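Local atomic coordinates of sensor protein (Rhodopseudomonas palustris, PDB entry 2OOL), a protein that senses light through a bound biliverdin chromophore and probably relays the signal as a histidine kinase, this chain being its chromophore-binding domain. Residues P229-D235 with H279-S285. Residue numbers count along the deposited sequence, not the author numbering.
With LBV (3-[2-[(Z)-[3-(2-carboxyethyl)-5-[(Z)-(4-ethenyl-3-methyl-5-oxidanylidene-pyrrol-2-ylidene)methyl]-4-methyl-pyrrol-1-ium -2-ylidene]methyl]-5-[(Z)-[(3E)-3-ethylidene-4-methyl-5-oxidanylidene-pyrrolidin-2-ylidene]methyl]-4-methyl-1H-pyrrol-3- yl]propanoic acid), chain C.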
ATOM      1  N   PRO A 229     -16.643  -9.959  -1.359  1.00 53.02           N
ATOM      2  CA  PRO A 229     -16.712  -8.617  -0.789  1.00 53.09           C
ATOM      3  C   PRO A 229     -16.430  -7.377  -1.646  1.00 53.04           C
ATOM      4  O   PRO A 229     -16.523  -6.256  -1.082  1.00 51.83           O
ATOM      5  CB  PRO A 229     -15.676  -8.652   0.353  1.00 53.50           C
ATOM      6  CG  PRO A 229     -14.645  -9.678  -0.087  1.00 54.27           C
ATOM      7  CD  PRO A 229     -15.401 -10.673  -0.978  1.00 53.03           C
ATOM      8  N   VAL A 230     -16.115  -7.534  -2.928  1.00 51.53           N
ATOM      9  CA  VAL A 230     -15.844  -6.389  -3.824  1.00 52.17           C
ATOM     10  C   VAL A 230     -16.565  -6.560  -5.157  1.00 51.74           C
ATOM     11  O   VAL A 230     -16.627  -7.631  -5.647  1.00 52.42           O
ATOM     12  CB  VAL A 230     -14.344  -6.226  -4.080  1.00 53.32           C
ATOM     13  CG1 VAL A 230     -14.049  -4.868  -4.836  1.00 51.42           C
ATOM     14  CG2 VAL A 230     -13.549  -6.277  -2.737  1.00 53.51           C
ATOM     15  N   ARG A 231     -17.188  -5.505  -5.684  1.00 52.75           N
ATOM     16  CA  ARG A 231     -17.851  -5.527  -7.000  1.00 51.46           C
ATOM     17  C   ARG A 231     -17.776  -4.144  -7.649  1.00 50.91           C
ATOM     18  O   ARG A 231     -17.788  -3.134  -6.957  1.00 49.62           O
ATOM     19  CB  ARG A 231     -19.322  -5.910  -6.834  1.00 51.36           C
ATOM     20  CG  ARG A 231     -20.129  -4.899  -6.037  1.00 54.13           C
ATOM     21  CD  ARG A 231     -21.130  -5.551  -5.092  1.00 54.03           C
ATOM     22  NE  ARG A 231     -20.457  -6.459  -4.184  1.00 52.71           N
ATOM     23  CZ  ARG A 231     -20.146  -6.179  -2.927  1.00 51.05           C
ATOM     24  NH1 ARG A 231     -19.557  -7.094  -2.199  1.00 52.27           N
ATOM     25  NH2 ARG A 231     -20.403  -5.002  -2.389  1.00 53.55           N
ATOM     26  N   ILE A 232     -17.715  -4.108  -8.964  1.00 49.57           N
ATOM     27  CA  ILE A 232     -17.688  -2.897  -9.709  1.00 50.44           C
ATOM     28  C   ILE A 232     -18.566  -2.964 -10.934  1.00 50.27           C
ATOM     29  O   ILE A 232     -18.642  -4.002 -11.609  1.00 50.12           O
ATOM     30  CB  ILE A 232     -16.236  -2.406 -10.072  1.00 51.11           C
ATOM     31  CG1 ILE A 232     -16.280  -1.070 -10.844  1.00 50.11           C
ATOM     32  CG2 ILE A 232     -15.456  -3.437 -10.910  1.00 49.50           C
ATOM     33  CD1 ILE A 232     -14.895  -0.339 -10.922  1.00 51.18           C
ATOM     34  N   ILE A 233     -19.231  -1.836 -11.210  1.00 50.72           N
ATOM     35  CA  ILE A 233     -20.039  -1.656 -12.397  1.00 51.29           C
ATOM     36  C   ILE A 233     -19.541  -0.353 -13.005  1.00 52.34           C
ATOM     37  O   ILE A 233     -20.053   0.682 -12.700  1.00 51.04           O
ATOM     38  CB  ILE A 233     -21.592  -1.551 -12.074  1.00 52.46           C
ATOM     39  CG1 ILE A 233     -22.055  -2.674 -11.107  1.00 52.52           C
ATOM     40  CG2 ILE A 233     -22.451  -1.534 -13.400  1.00 49.06           C
ATOM     41  CD1 ILE A 233     -23.348  -2.363 -10.327  1.00 51.79           C
ATOM     42  N   PRO A 234     -18.517  -0.412 -13.878  1.00 53.36           N
ATOM     43  CA  PRO A 234     -17.952   0.841 -14.418  1.00 53.50           C
ATOM     44  C   PRO A 234     -18.865   1.687 -15.286  1.00 54.12           C
ATOM     45  O   PRO A 234     -18.656   2.905 -15.348  1.00 54.99           O
ATOM     46  CB  PRO A 234     -16.772   0.392 -15.259  1.00 53.72           C
ATOM     47  CG  PRO A 234     -16.593  -1.074 -15.028  1.00 53.68           C
ATOM     48  CD  PRO A 234     -17.835  -1.614 -14.375  1.00 53.17           C
ATOM     49  N   ASP A 235     -19.805   1.046 -15.978  1.00 54.35           N
ATOM     50  CA  ASP A 235     -20.774   1.679 -16.835  1.00 54.73           C
ATOM     51  C   ASP A 235     -22.095   0.975 -16.675  1.00 54.44           C
ATOM     52  O   ASP A 235     -22.205  -0.180 -17.097  1.00 55.22           O
ATOM     53  CB  ASP A 235     -20.366   1.597 -18.306  1.00 55.23           C
ATOM     54  CG  ASP A 235     -21.289   2.450 -19.234  1.00 56.69           C
ATOM     55  OD1 ASP A 235     -22.336   3.016 -18.805  1.00 55.28           O
ATOM     56  OD2 ASP A 235     -20.935   2.573 -20.422  1.00 64.07           O
ATOM     57  N   HIS A 279     -23.669   6.850 -12.985  1.00 54.38           N
ATOM     58  CA  HIS A 279     -23.449   5.797 -14.006  1.00 54.42           C
ATOM     59  C   HIS A 279     -22.252   4.854 -13.850  1.00 53.09           C
ATOM     60  O   HIS A 279     -22.019   3.999 -14.702  1.00 54.52           O
ATOM     61  CB  HIS A 279     -23.439   6.427 -15.404  1.00 54.83           C
ATOM     62  CG  HIS A 279     -24.782   6.863 -15.865  1.00 55.82           C
ATOM     63  ND1 HIS A 279     -25.546   7.762 -15.153  1.00 56.39           N
ATOM     64  CD2 HIS A 279     -25.521   6.503 -16.937  1.00 58.16           C
ATOM     65  CE1 HIS A 279     -26.686   7.959 -15.782  1.00 55.17           C
ATOM     66  NE2 HIS A 279     -26.692   7.226 -16.877  1.00 57.28           N
ATOM     67  N   ALA A 280     -21.494   5.005 -12.779  1.00 52.95           N
ATOM     68  CA  ALA A 280     -20.470   4.019 -12.342  1.00 53.51           C
ATOM     69  C   ALA A 280     -20.757   3.794 -10.868  1.00 53.01           C
ATOM     70  O   ALA A 280     -21.105   4.749 -10.173  1.00 54.14           O
ATOM     71  CB  ALA A 280     -19.016   4.581 -12.501  1.00 51.67           C
ATOM     72  N   ALA A 281     -20.601   2.563 -10.417  1.00 52.92           N
ATOM     73  CA  ALA A 281     -20.796   2.145  -9.029  1.00 53.33           C
ATOM     74  C   ALA A 281     -19.729   1.111  -8.654  1.00 53.31           C
ATOM     75  O   ALA A 281     -19.389   0.233  -9.448  1.00 52.93           O
ATOM     76  CB  ALA A 281     -22.135   1.506  -8.869  1.00 52.55           C
ATOM     77  N   MET A 282     -19.226   1.215  -7.436  1.00 53.33           N
ATOM     78  CA  MET A 282     -18.350   0.197  -6.870  1.00 54.27           C
ATOM     79  C   MET A 282     -18.600   0.083  -5.381  1.00 53.28           C
ATOM     80  O   MET A 282     -18.662   1.115  -4.668  1.00 54.38           O
ATOM     81  CB  MET A 282     -16.883   0.572  -7.057  1.00 53.83           C
ATOM     82  CG  MET A 282     -15.939  -0.425  -6.320  1.00 55.34           C
ATOM     83  SD  MET A 282     -14.191  -0.108  -6.620  1.00 63.11           S
ATOM     84  CE  MET A 282     -14.002   1.493  -5.956  1.00 61.41           C
ATOM     85  N   SER A 283     -18.658  -1.135  -4.877  1.00 53.30           N
ATOM     86  CA  SER A 283     -18.853  -1.307  -3.448  1.00 54.14           C
ATOM     87  C   SER A 283     -18.007  -2.434  -2.867  1.00 53.46           C
ATOM     88  O   SER A 283     -17.598  -3.328  -3.563  1.00 52.52           O
ATOM     89  CB  SER A 283     -20.358  -1.436  -3.113  1.00 54.57           C
ATOM     90  OG  SER A 283     -21.008  -2.454  -3.857  1.00 55.67           O
ATOM     91  N   ILE A 284     -17.698  -2.277  -1.574  1.00 53.59           N
ATOM     92  CA  ILE A 284     -16.871  -3.169  -0.794  1.00 52.97           C
ATOM     93  C   ILE A 284     -17.642  -3.455   0.489  1.00 53.20           C
ATOM     94  O   ILE A 284     -18.085  -2.530   1.209  1.00 54.40           O
ATOM     95  CB  ILE A 284     -15.509  -2.530  -0.428  1.00 52.96           C
ATOM     96  CG1 ILE A 284     -14.709  -2.059  -1.671  1.00 53.84           C
ATOM     97  CG2 ILE A 284     -14.695  -3.450   0.419  1.00 52.96           C
ATOM     98  CD1 ILE A 284     -14.871  -0.607  -1.940  1.00 57.65           C
ATOM     99  N   SER A 285     -17.790  -4.727   0.799  1.00 53.79           N
ATOM    100  CA  SER A 285     -18.479  -5.211   2.017  1.00 54.47           C
ATOM    101  C   SER A 285     -17.705  -4.935   3.304  1.00 54.48           C
ATOM    102  O   SER A 285     -16.477  -4.955   3.322  1.00 55.47           O
ATOM    103  CB  SER A 285     -18.740  -6.740   1.872  1.00 55.03           C
ATOM    104  OG  SER A 285     -19.623  -6.958   0.779  1.00 57.31           O
TER
HETATM  105  C1A LBV C 400     -34.101  -2.112  -5.561  1.00 55.95           C
HETATM  106  C1B LBV C 400     -30.947  -5.181  -6.180  1.00 50.99           C
HETATM  107  O1B LBV C 400     -26.361  -8.398  -9.423  1.00 34.79           O
HETATM  108  C1C LBV C 400     -27.207  -3.072  -4.708  1.00 43.62           C
HETATM  109  O1C LBV C 400     -22.381  -1.264  -5.399  1.00 38.53           O
HETATM  110  C1D LBV C 400     -27.492   1.181  -2.641  1.00 49.75           C
HETATM  111  C2A LBV C 400     -35.340  -2.968  -5.666  1.00 54.65           C
HETATM  112  C2B LBV C 400     -30.231  -6.306  -6.612  1.00 46.95           C
HETATM  113  O2B LBV C 400     -24.990  -7.853  -7.789  1.00 34.47           O
HETATM  114  C2C LBV C 400     -25.905  -2.660  -4.352  1.00 40.66           C
HETATM  115  O2C LBV C 400     -23.954  -0.632  -6.821  1.00 32.55           O
HETATM  116  C2D LBV C 400     -28.066   1.979  -1.630  1.00 50.56           C
HETATM  117  C3A LBV C 400     -34.641  -4.314  -5.930  1.00 55.35           C
HETATM  118  C3B LBV C 400     -28.876  -6.070  -6.389  1.00 44.10           C
HETATM  119  C3C LBV C 400     -26.044  -1.472  -3.652  1.00 43.20           C
HETATM  120  C3D LBV C 400     -27.266   3.096  -1.525  1.00 51.80           C
HETATM  121  C4A LBV C 400     -33.232  -4.125  -5.940  1.00 54.88           C
HETATM  122  C4B LBV C 400     -28.774  -4.793  -5.762  1.00 44.24           C
HETATM  123  C4C LBV C 400     -27.410  -1.144  -3.611  1.00 43.28           C
HETATM  124  C4D LBV C 400     -26.240   2.957  -2.469  1.00 52.52           C
HETATM  125  CAA LBV C 400     -35.271  -5.565  -6.120  1.00 55.80           C
HETATM  126  CAB LBV C 400     -27.734  -7.031  -6.752  1.00 40.89           C
HETATM  127  CAC LBV C 400     -24.523  -3.299  -4.621  1.00 41.48           C
HETATM  128  CAD LBV C 400     -27.500   4.142  -0.664  1.00 50.72           C
HETATM  129  CBA LBV C 400     -36.798  -5.905  -6.055  1.00 58.06           C
HETATM  130  CBB LBV C 400     -27.012  -6.614  -8.017  1.00 38.07           C
HETATM  131  CBC LBV C 400     -23.999  -2.906  -6.038  1.00 40.03           C
HETATM  132  CBD LBV C 400     -26.666   5.249  -0.563  1.00 50.46           C
HETATM  133  CGB LBV C 400     -26.030  -7.724  -8.440  1.00 36.62           C
HETATM  134  CGC LBV C 400     -23.382  -1.471  -6.102  1.00 39.62           C
HETATM  135  CHB LBV C 400     -32.349  -5.190  -6.199  1.00 49.81           C
HETATM  136  CHC LBV C 400     -27.493  -4.260  -5.417  1.00 42.67           C
HETATM  137  CHD LBV C 400     -28.029  -0.046  -3.009  1.00 46.33           C
HETATM  138  CMA LBV C 400     -36.156  -2.501  -6.882  0.50 56.38           C
HETATM  139  CMB LBV C 400     -30.827  -7.576  -7.261  1.00 42.99           C
HETATM  140  CMC LBV C 400     -24.828  -0.721  -3.068  1.00 40.02           C
HETATM  141  CMD LBV C 400     -29.318   1.711  -0.767  1.00 47.67           C
HETATM  142  N_A LBV C 400     -32.971  -2.832  -5.719  1.00 55.96           N
HETATM  143  O_A LBV C 400     -34.111  -0.903  -5.351  1.00 55.40           O
HETATM  144  N_B LBV C 400     -30.034  -4.337  -5.670  1.00 43.22           N
HETATM  145  N_C LBV C 400     -28.045  -2.125  -4.255  1.00 43.28           N
HETATM  146  N_D LBV C 400     -26.432   1.809  -3.116  1.00 49.36           N
HETATM  147  O_D LBV C 400     -25.301   3.737  -2.710  1.00 48.55           O
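Strand 230-233 runs antiparallel to strand 280-285, their axes 4.7 Å apart at closest approach and 178° between their directions. Arg231 and Ser283 form a hydrogen-bonded pair (Arg231 N to Ser283 O 3.1 Å, Ser283 N to Arg231 O 3.0 Å), as do Ile233 and Ala281 (Ile233 N to Ala281 O 2.7 Å, Ala281 N to Ile233 O 3.0 Å). Ser285 N extends the ladder to Pro229 O at 2.7 Å. At its other end His279 and Ala280 both face Asn300 of the next strand, a classic beta bulge. This is one edge of the six-stranded antiparallel sheet of the GAF domain, with 230-233 outermost and 280-288 second. Val230, Ile232, Met282 and Ile284 lie on the face covered by helix 308-332; across the strands Ile232 CG1 meets Met282 CB at 4.2 Å. Arg231, Ile233, Ala281 and Ser283 project from the chromophore face. There Arg231 folds back over the neighbouring strand, NH2 donating to Ser283 OG and NH1 to Ser285 OG, both at 3.0 Å; NH1 also hydrogen-bonds Asn228 O, the Ser285 hydroxyl is hydrogen-bonded to Tyr225 O as well, and the Tyr225 ring makes a cation-pi contact with the guanidinium. Ser283 OG in turn donates a very short 2.4 Å hydrogen bond to propionate oxygen O1C of LBV, while Ala281 CB lies 3.5 Å from the other oxygen, O2C, of the same carboxylate.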